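Local coordinates for protein putative TIM-barrel metal-dependent hydrolase (Mycobacterium avium subsp. paratuberculosis S397, PDB 4DZI) that probably hydrolyses an as yet unidentified substrate at a two-metal site, as expected of a TIM-barrel enzyme of the amidohydrolase superfamily, at residues A4-V12 with I381-L390; A47-I57 with T123-L132. One frame throughout, in Å; residues are numbered along the deposited sequence.

How the contacts relate
Contacts 1 and 2 lie on opposite sides of the centre of the chain, their own centres about 34 Å apart and their nearest atoms about 11 Å apart, so they do not touch. Contact 1 joins the two ends of the fold, setting the first barrel strand against helix 378-393; contact 2, formed within the long chain between those ends, packs a small antiparallel sheet on the segment after strand 115-121. Both approach the two-cadmium site. Strand 9-15 of contact 1 runs on to the metal ligands D13 and H15, with the V12 side chain about 9 Å from a bound cadmium ion; in contact 2, the side chain of T123 is about 7 Å from a bound cadmium ion.

Contact 1: A4-V12 with I381-L390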
loop_
_atom_site.group_PDB
_atom_site.type_symbol
_atom_site.label_atom_id
_atom_site.label_comp_id
_atom_site.label_asym_id
_atom_site.label_seq_id
_atom_site.Cartn_x
_atom_site.Cartn_y
_atom_site.Cartn_z
ATOM N N ALA C 4 33.457 -21.600 2.450
ATOM C CA ALA C 4 33.788 -20.579 1.404
ATOM C C ALA C 4 33.439 -21.108 0.022
ATOM O O ALA C 4 33.643 -22.288 -0.261
ATOM C CB ALA C 4 35.263 -20.205 1.464
ATOM N N LEU C 5 32.948 -20.230 -0.849
ATOM C CA LEU C 5 32.564 -20.636 -2.193
ATOM C C LEU C 5 33.795 -20.856 -3.074
ATOM O O LEU C 5 34.848 -20.290 -2.804
ATOM C CB LEU C 5 31.673 -19.571 -2.841
ATOM C CG LEU C 5 30.268 -19.369 -2.242
ATOM C CD1 LEU C 5 29.665 -18.131 -2.891
ATOM C CD2 LEU C 5 29.378 -20.576 -2.465
ATOM N N ASN C 6 33.625 -21.655 -4.130
ATOM C CA ASN C 6 34.710 -21.956 -5.070
ATOM C C ASN C 6 34.772 -20.955 -6.208
ATOM O O ASN C 6 35.529 -21.142 -7.153
ATOM C CB ASN C 6 34.533 -23.375 -5.639
ATOM C CG ASN C 6 34.700 -24.462 -4.569
ATOM O OD1 ASN C 6 35.513 -24.320 -3.680
ATOM N ND2 ASN C 6 33.918 -25.539 -4.663
ATOM N N TYR C 7 33.965 -19.892 -6.140
ATOM C CA TYR C 7 33.974 -18.900 -7.210
ATOM C C TYR C 7 33.725 -17.543 -6.579
ATOM O O TYR C 7 33.144 -17.481 -5.463
ATOM C CB TYR C 7 32.874 -19.208 -8.238
ATOM C CG TYR C 7 31.537 -19.525 -7.572
ATOM C CD1 TYR C 7 30.632 -18.480 -7.234
ATOM C CD2 TYR C 7 31.201 -20.838 -7.241
ATOM C CE1 TYR C 7 29.423 -18.761 -6.606
ATOM C CE2 TYR C 7 29.992 -21.133 -6.621
ATOM C CZ TYR C 7 29.115 -20.084 -6.304
ATOM O OH TYR C 7 27.924 -20.425 -5.665
ATOM N N ARG C 8 34.166 -16.491 -7.264
ATOM C CA ARG C 8 33.895 -15.100 -6.813
ATOM C C ARG C 8 32.432 -14.818 -7.053
ATOM O O ARG C 8 31.836 -15.377 -7.945
ATOM C CB ARG C 8 34.756 -14.091 -7.567
ATOM C CG ARG C 8 36.258 -14.263 -7.299
ATOM C CD ARG C 8 37.072 -13.628 -8.430
ATOM N NE ARG C 8 36.874 -14.347 -9.697
ATOM C CZ ARG C 8 37.308 -13.902 -10.875
ATOM N NH1 ARG C 8 37.091 -14.595 -11.994
ATOM N NH2 ARG C 8 37.949 -12.742 -10.927
ATOM N N VAL C 9 31.871 -13.906 -6.264
ATOM C CA VAL C 9 30.455 -13.597 -6.411
ATOM C C VAL C 9 30.249 -12.291 -7.151
ATOM O O VAL C 9 31.185 -11.504 -7.344
ATOM C CB VAL C 9 29.755 -13.574 -5.043
ATOM C CG1 VAL C 9 29.932 -14.924 -4.346
ATOM C CG2 VAL C 9 30.294 -12.457 -4.152
ATOM N N ILE C 10 29.008 -12.036 -7.583
ATOM C CA ILE C 10 28.651 -10.781 -8.219
ATOM C C ILE C 10 27.591 -10.174 -7.276
ATOM O O ILE C 10 26.546 -10.762 -7.105
ATOM C CB ILE C 10 28.016 -11.023 -9.600
ATOM C CG1 ILE C 10 28.940 -11.887 -10.478
ATOM C CG2 ILE C 10 27.618 -9.682 -10.253
ATOM C CD1 ILE C 10 30.210 -11.207 -10.912
ATOM N N ASP C 11 27.907 -9.056 -6.643
ATOM C CA ASP C 11 27.045 -8.440 -5.608
ATOM C C ASP C 11 26.262 -7.310 -6.257
ATOM O O ASP C 11 26.859 -6.298 -6.675
ATOM C CB ASP C 11 27.964 -7.895 -4.503
ATOM C CG ASP C 11 27.211 -7.535 -3.233
ATOM O OD1 ASP C 11 26.024 -7.181 -3.349
ATOM O OD2 ASP C 11 27.813 -7.590 -2.126
ATOM N N VAL C 12 24.931 -7.441 -6.371
ATOM C CA VAL C 12 24.171 -6.409 -7.093
ATOM C C VAL C 12 23.777 -5.212 -6.213
ATOM O O VAL C 12 23.114 -4.285 -6.678
ATOM C CB VAL C 12 22.917 -6.979 -7.804
ATOM C CG1 VAL C 12 23.301 -8.186 -8.710
ATOM C CG2 VAL C 12 21.825 -7.376 -6.810
ATOM N N ILE C 381 22.703 -22.239 -6.008
ATOM C CA ILE C 381 23.448 -21.229 -5.239
ATOM C C ILE C 381 24.371 -20.462 -6.170
ATOM O O ILE C 381 24.481 -19.245 -6.073
ATOM C CB ILE C 381 24.206 -21.832 -4.053
ATOM C CG1 ILE C 381 23.185 -22.341 -3.033
ATOM C CG2 ILE C 381 25.135 -20.806 -3.401
ATOM C CD1 ILE C 381 23.756 -23.205 -1.935
ATOM N N ARG C 382 25.015 -21.167 -7.100
ATOM C CA ARG C 382 25.868 -20.490 -8.104
ATOM C C ARG C 382 25.072 -19.515 -8.965
ATOM O O ARG C 382 25.579 -18.445 -9.326
ATOM C CB ARG C 382 26.626 -21.538 -8.943
ATOM C CG ARG C 382 27.236 -21.068 -10.273
ATOM C CD ARG C 382 28.500 -20.247 -10.072
ATOM N NE ARG C 382 29.158 -19.918 -11.335
ATOM C CZ ARG C 382 30.294 -20.475 -11.765
ATOM N NH1 ARG C 382 30.905 -21.419 -11.046
ATOM N NH2 ARG C 382 30.826 -20.074 -12.919
ATOM N N LYS C 383 23.790 -19.802 -9.235
ATOM C CA LYS C 383 22.982 -18.864 -9.998
ATOM C C LYS C 383 22.711 -17.637 -9.154
ATOM O O LYS C 383 22.871 -16.506 -9.611
ATOM C CB LYS C 383 21.622 -19.458 -10.409
ATOM C CG LYS C 383 21.734 -20.582 -11.428
ATOM C CD LYS C 383 20.342 -21.086 -11.768
ATOM C CE LYS C 383 20.451 -22.008 -12.986
ATOM N NZ LYS C 383 19.132 -22.403 -13.557
ATOM N N ILE C 384 22.257 -17.866 -7.923
ATOM C CA ILE C 384 21.864 -16.752 -7.044
ATOM C C ILE C 384 23.056 -15.856 -6.691
ATOM O O ILE C 384 22.954 -14.610 -6.682
ATOM C CB ILE C 384 21.199 -17.304 -5.779
ATOM C CG1 ILE C 384 19.838 -17.913 -6.177
ATOM C CG2 ILE C 384 20.974 -16.200 -4.757
ATOM C CD1 ILE C 384 19.192 -18.688 -5.050
ATOM N N MET C 385 24.200 -16.479 -6.432
ATOM C CA MET C 385 25.388 -15.711 -6.039
ATOM C C MET C 385 26.210 -15.086 -7.153
ATOM O O MET C 385 27.041 -14.212 -6.904
ATOM C CB MET C 385 26.314 -16.605 -5.195
ATOM C CG MET C 385 25.696 -17.128 -3.904
ATOM S SD MET C 385 25.134 -15.830 -2.755
ATOM C CE MET C 385 26.651 -15.016 -2.291
ATOM N N ARG C 386 25.987 -15.528 -8.380
ATOM C CA ARG C 386 26.821 -15.071 -9.474
ATOM C C ARG C 386 26.144 -15.027 -10.842
ATOM O O ARG C 386 26.102 -13.995 -11.493
ATOM C CB ARG C 386 28.038 -15.992 -9.532
ATOM C CG ARG C 386 28.980 -15.638 -10.645
ATOM C CD ARG C 386 30.170 -16.567 -10.644
ATOM N NE ARG C 386 30.936 -16.178 -11.815
ATOM C CZ ARG C 386 31.840 -15.195 -11.866
ATOM N NH1 ARG C 386 32.200 -14.505 -10.782
ATOM N NH2 ARG C 386 32.401 -14.895 -13.034
ATOM N N ASP C 387 25.613 -16.160 -11.309
ATOM C CA ASP C 387 25.253 -16.170 -12.718
ATOM C C ASP C 387 23.949 -15.471 -13.081
ATOM O O ASP C 387 23.788 -14.990 -14.214
ATOM C CB ASP C 387 25.285 -17.586 -13.235
ATOM C CG ASP C 387 26.711 -18.111 -13.313
ATOM O OD1 ASP C 387 27.598 -17.346 -13.735
ATOM O OD2 ASP C 387 26.945 -19.259 -12.951
ATOM N N ASN C 388 22.999 -15.395 -12.148
ATOM C CA ASN C 388 21.792 -14.663 -12.496
ATOM C C ASN C 388 22.096 -13.192 -12.760
ATOM O O ASN C 388 21.469 -12.573 -13.600
ATOM C CB ASN C 388 20.774 -14.734 -11.367
ATOM C CG ASN C 388 20.188 -16.132 -11.213
ATOM O OD1 ASN C 388 20.282 -16.966 -12.112
ATOM N ND2 ASN C 388 19.580 -16.386 -10.074
ATOM N N ALA C 389 23.019 -12.618 -11.998
ATOM C CA ALA C 389 23.411 -11.210 -12.196
ATOM C C ALA C 389 24.051 -11.041 -13.580
ATOM O O ALA C 389 23.828 -10.051 -14.241
ATOM C CB ALA C 389 24.378 -10.765 -11.113
ATOM N N LEU C 390 24.866 -12.021 -13.988
ATOM C CA LEU C 390 25.491 -11.937 -15.306
ATOM C C LEU C 390 24.421 -12.072 -16.384
ATOM O O LEU C 390 24.465 -11.368 -17.399
ATOM C CB LEU C 390 26.585 -13.010 -15.441
ATOM C CG LEU C 390 27.766 -12.716 -14.521
ATOM C CD1 LEU C 390 28.682 -13.936 -14.422
ATOM C CD2 LEU C 390 28.535 -11.511 -15.043
#
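Y7 lays its ring over the side chain of R382, and the arginine can be followed outward from the helix. Its CB sits 3.7 Å from Y7 OH. CG, anti to the backbone N (chi1 163°), runs past the ring, and a bend at chi2 turns CD back over the centre of one face, 3.7 Å from the ring centroid, a CH-pi contact. NE turns to D387 OD2 (2.8 Å), a salt bridge within the helix that meets the carboxylate from above its plane. Beyond it, NH1 reaches CD2 of Y7, and the guanidinium makes an off-centre cation-pi contact, tilted 43° to the ring. A long, flexible arginine suits this place because its methylenes cover the ring while its charge is paired at the side.

One turn on, R386 extends to R8, where NH1 donates to R8 O (3.0 Å) from above the carbonyl plane; E116 of the next barrel strand takes the charge in a salt bridge. A wider pi-type turn at 383-387 interrupts the regular helical bonding here, and M385 O accepts from I10 N (3.0 Å, 170°) in the carbonyl plane. The axes of strand 9-11 and helix segment 381-390 come within 6.0 Å. The small A389 lets I10 CG2 come within 3.5 Å of its CB, with V12 CG1 beside it.

The helix thus closes on the first strand of the TIM barrel, and the chemistry is divided: apolar where I10, V12 and A389 meet, while the charges of the partly exposed R382 and R386 are paired with D387 and E116.

Contact 2: A47-I57 with T123-L132; sequences AVIGDRVNHFI and TFGCGVEEAL
F56 lies flat on G127, whose CA stands over one face of the ring, 3.7 Å from the centroid and offset toward the rim. Glycine suits this place because, with no side chain, its CA can lie directly against the ring. A chi1 of 176° swings the F56 ring over the 123-127 turn, where T123 O lies in plane at its edge, 3.5 Å from CE2. I57 comes to the edge of the F124 ring, CG1 to CD1 at 3.7 Å, and A47 meets that edge at CE1. I49 completes the apolar row: its CG2 touches both CB of A131 and CD2 of L132, and I49 CG2 and L132 CD2 are tight at 3.5 Å. Branching lets isoleucine reach in two directions, with CD1 extending toward the F124 ring and V128, and the small A131 allows the approach.

A47 and I49 lie on the first strand of a hairpin, strands 45-49 and 52-53 joined by a type I' turn with G50 at a positive phi; N54, F56 and I57 follow it. The small antiparallel sheet lies against the segment following the second strand of the barrel, on which helix 128-131 forms.

Polar links between the two parts run through water. One water donates to G127 O (2.7 Å) and accepts from N54 ND2 (2.9 Å); another bridges I49 O and A131 O. The same N54 closes an Asx turn with its other amide atom: OD1 accepts from F56 N (3.1 Å), which sets the backbone from which the ring projects. Further out, E18 takes the N-H groups of T123, F124 and G125, while T123 OG1 is hydrogen-bonded to Y16 O and to H359, a cadmium ligand.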
loop_
_atom_site.group_PDB
_atom_site.type_symbol
_atom_site.label_atom_id
_atom_site.label_comp_id
_atom_site.label_asym_id
_atom_site.label_seq_id
_atom_site.Cartn_x
_atom_site.Cartn_y
_atom_site.Cartn_z
ATOM N N ALA C 47 22.412 19.667 3.656
ATOM C CA ALA C 47 22.137 19.686 2.220
ATOM C C ALA C 47 20.907 20.560 2.019
ATOM O O ALA C 47 19.853 20.300 2.599
ATOM C CB ALA C 47 21.832 18.267 1.730
ATOM N N VAL C 48 21.055 21.588 1.201
ATOM C CA VAL C 48 19.976 22.530 0.955
ATOM C C VAL C 48 19.708 22.425 -0.531
ATOM O O VAL C 48 20.560 22.779 -1.375
ATOM C CB VAL C 48 20.385 23.953 1.393
ATOM C CG1 VAL C 48 19.263 24.947 1.093
ATOM C CG2 VAL C 48 20.724 23.967 2.878
ATOM N N ILE C 49 18.525 21.914 -0.849
ATOM C CA ILE C 49 18.167 21.513 -2.221
ATOM C C ILE C 49 16.993 22.346 -2.688
ATOM O O ILE C 49 15.932 22.334 -2.051
ATOM C CB ILE C 49 17.818 20.007 -2.280
ATOM C CG1 ILE C 49 18.935 19.199 -1.591
ATOM C CG2 ILE C 49 17.603 19.587 -3.753
ATOM C CD1 ILE C 49 18.706 17.680 -1.561
ATOM N N GLY C 50 17.200 23.096 -3.773
ATOM C CA GLY C 50 16.218 24.097 -4.223
ATOM C C GLY C 50 15.792 25.035 -3.083
ATOM O O GLY C 50 14.601 25.308 -2.912
ATOM N N ASP C 51 16.762 25.479 -2.294
ATOM C CA ASP C 51 16.541 26.441 -1.205
ATOM C C ASP C 51 15.820 25.866 0.005
ATOM O O ASP C 51 15.408 26.611 0.889
ATOM C CB ASP C 51 15.796 27.696 -1.705
ATOM C CG ASP C 51 16.735 28.772 -2.243
ATOM O OD1 ASP C 51 17.974 28.592 -2.215
ATOM O OD2 ASP C 51 16.222 29.825 -2.676
ATOM N N ARG C 52 15.705 24.547 0.085
ATOM C CA ARG C 52 15.041 23.914 1.224
ATOM C C ARG C 52 15.944 22.883 1.873
ATOM O O ARG C 52 16.484 22.018 1.204
ATOM C CB ARG C 52 13.734 23.276 0.759
ATOM C CG ARG C 52 13.009 22.514 1.835
ATOM C CD ARG C 52 11.743 21.901 1.243
ATOM N NE ARG C 52 10.834 21.378 2.259
ATOM C CZ ARG C 52 9.805 20.576 2.000
ATOM N NH1 ARG C 52 9.554 20.186 0.756
ATOM N NH2 ARG C 52 9.026 20.156 2.985
ATOM N N VAL C 53 16.108 22.967 3.193
ATOM C CA VAL C 53 16.950 22.005 3.883
ATOM C C VAL C 53 16.353 20.633 3.711
ATOM O O VAL C 53 15.157 20.446 3.899
ATOM C CB VAL C 53 17.069 22.346 5.368
ATOM C CG1 VAL C 53 17.948 21.313 6.065
ATOM C CG2 VAL C 53 17.673 23.761 5.515
ATOM N N ASN C 54 17.193 19.660 3.356
ATOM C CA ASN C 54 16.707 18.298 3.115
ATOM C C ASN C 54 17.198 17.392 4.231
ATOM O O ASN C 54 18.264 17.615 4.753
ATOM C CB ASN C 54 17.273 17.812 1.772
ATOM C CG ASN C 54 16.813 16.423 1.416
ATOM O OD1 ASN C 54 17.539 15.466 1.617
ATOM N ND2 ASN C 54 15.608 16.310 0.866
ATOM N N HIS C 55 16.431 16.360 4.575
ATOM C CA HIS C 55 16.764 15.550 5.725
ATOM C C HIS C 55 16.873 14.096 5.387
ATOM O O HIS C 55 16.813 13.252 6.270
ATOM C CB HIS C 55 15.729 15.768 6.843
ATOM C CG HIS C 55 15.697 17.188 7.355
ATOM N ND1 HIS C 55 16.675 17.704 8.144
ATOM C CD2 HIS C 55 14.758 18.215 7.158
ATOM C CE1 HIS C 55 16.381 18.994 8.430
ATOM N NE2 HIS C 55 15.206 19.303 7.821
ATOM N N PHE C 56 17.069 13.768 4.116
ATOM C CA PHE C 56 17.069 12.367 3.706
ATOM C C PHE C 56 18.289 11.659 4.286
ATOM O O PHE C 56 18.161 10.533 4.824
ATOM C CB PHE C 56 17.068 12.247 2.177
ATOM C CG PHE C 56 17.165 10.813 1.677
ATOM C CD1 PHE C 56 16.113 9.919 1.853
ATOM C CD2 PHE C 56 18.305 10.385 1.021
ATOM C CE1 PHE C 56 16.203 8.611 1.383
ATOM C CE2 PHE C 56 18.406 9.084 0.531
ATOM C CZ PHE C 56 17.354 8.192 0.705
ATOM N N ILE C 57 19.429 12.345 4.248
ATOM C CA ILE C 57 20.641 11.825 4.915
ATOM C C ILE C 57 20.891 12.676 6.172
ATOM O O ILE C 57 21.074 13.902 6.068
ATOM C CB ILE C 57 21.868 11.904 3.978
ATOM C CG1 ILE C 57 21.648 11.083 2.669
ATOM C CG2 ILE C 57 23.137 11.489 4.721
ATOM C CD1 ILE C 57 21.326 9.600 2.877
ATOM N N THR C 123 24.040 6.693 -2.268
ATOM C CA THR C 123 23.455 6.785 -0.940
ATOM C C THR C 123 22.677 8.102 -0.869
ATOM O O THR C 123 21.441 8.111 -0.965
ATOM C CB THR C 123 24.519 6.622 0.178
ATOM O OG1 THR C 123 25.135 5.325 0.023
ATOM C CG2 THR C 123 23.841 6.700 1.560
ATOM N N PHE C 124 23.390 9.215 -0.749
ATOM C CA PHE C 124 22.747 10.537 -0.846
ATOM C C PHE C 124 21.922 10.715 -2.131
ATOM O O PHE C 124 20.865 11.324 -2.102
ATOM C CB PHE C 124 23.840 11.617 -0.755
ATOM C CG PHE C 124 23.334 13.034 -0.875
ATOM C CD1 PHE C 124 22.724 13.673 0.196
ATOM C CD2 PHE C 124 23.494 13.732 -2.067
ATOM C CE1 PHE C 124 22.261 14.977 0.079
ATOM C CE2 PHE C 124 23.053 15.051 -2.180
ATOM C CZ PHE C 124 22.430 15.671 -1.110
ATOM N N GLY C 125 22.394 10.214 -3.273
ATOM C CA GLY C 125 21.754 10.508 -4.530
ATOM C C GLY C 125 20.319 9.973 -4.603
ATOM O O GLY C 125 19.529 10.462 -5.413
ATOM N N CYS C 126 20.010 8.974 -3.783
ATOM C CA CYS C 126 18.646 8.364 -3.775
ATOM C C CYS C 126 17.586 9.258 -3.110
ATOM O O CYS C 126 16.391 8.874 -3.106
ATOM C CB CYS C 126 18.644 6.981 -3.126
ATOM S SG CYS C 126 19.653 5.805 -4.091
ATOM N N GLY C 127 17.980 10.406 -2.557
ATOM C CA GLY C 127 17.003 11.376 -2.009
ATOM C C GLY C 127 16.835 12.655 -2.811
ATOM O O GLY C 127 15.961 13.466 -2.488
ATOM N N VAL C 128 17.695 12.884 -3.805
ATOM C CA VAL C 128 17.737 14.201 -4.448
ATOM C C VAL C 128 16.519 14.453 -5.336
ATOM O O VAL C 128 15.949 15.557 -5.333
ATOM C CB VAL C 128 19.062 14.415 -5.191
ATOM C CG1 VAL C 128 19.034 15.728 -5.982
ATOM C CG2 VAL C 128 20.215 14.430 -4.187
ATOM N N GLU C 129 16.103 13.453 -6.101
ATOM C CA GLU C 129 15.020 13.682 -7.050
ATOM C C GLU C 129 13.699 14.069 -6.356
ATOM O O GLU C 129 12.963 14.914 -6.888
ATOM C CB GLU C 129 14.802 12.483 -7.938
ATOM C CG GLU C 129 15.986 12.234 -8.842
ATOM C CD GLU C 129 15.911 10.849 -9.442
ATOM O OE1 GLU C 129 16.364 9.843 -8.811
ATOM O OE2 GLU C 129 15.372 10.776 -10.569
ATOM N N GLU C 130 13.390 13.488 -5.199
ATOM C CA GLU C 130 12.134 13.899 -4.539
ATOM C C GLU C 130 12.225 15.380 -4.171
ATOM O O GLU C 130 11.236 16.130 -4.318
ATOM C CB GLU C 130 11.865 13.034 -3.301
ATOM C CG GLU C 130 10.638 13.454 -2.524
ATOM C CD GLU C 130 9.336 13.142 -3.207
ATOM O OE1 GLU C 130 9.322 12.532 -4.303
ATOM O OE2 GLU C 130 8.289 13.537 -2.613
ATOM N N ALA C 131 13.418 15.806 -3.712
ATOM C CA ALA C 131 13.656 17.203 -3.293
ATOM C C ALA C 131 13.527 18.161 -4.489
ATOM O O ALA C 131 13.223 19.348 -4.311
ATOM C CB ALA C 131 15.028 17.347 -2.653
ATOM N N LEU C 132 13.806 17.662 -5.684
ATOM C CA LEU C 132 13.779 18.508 -6.889
ATOM C C LEU C 132 12.562 18.264 -7.767
ATOM O O LEU C 132 12.532 18.694 -8.926
ATOM C CB LEU C 132 15.087 18.339 -7.707
ATOM C CG LEU C 132 16.320 18.895 -7.005
ATOM C CD1 LEU C 132 17.541 18.507 -7.826
ATOM C CD2 LEU C 132 16.201 20.413 -6.841
HETATM O O HOH W 1 13.127 20.849 -2.044
HETATM O O HOH W 2 14.505 13.887 -0.197
#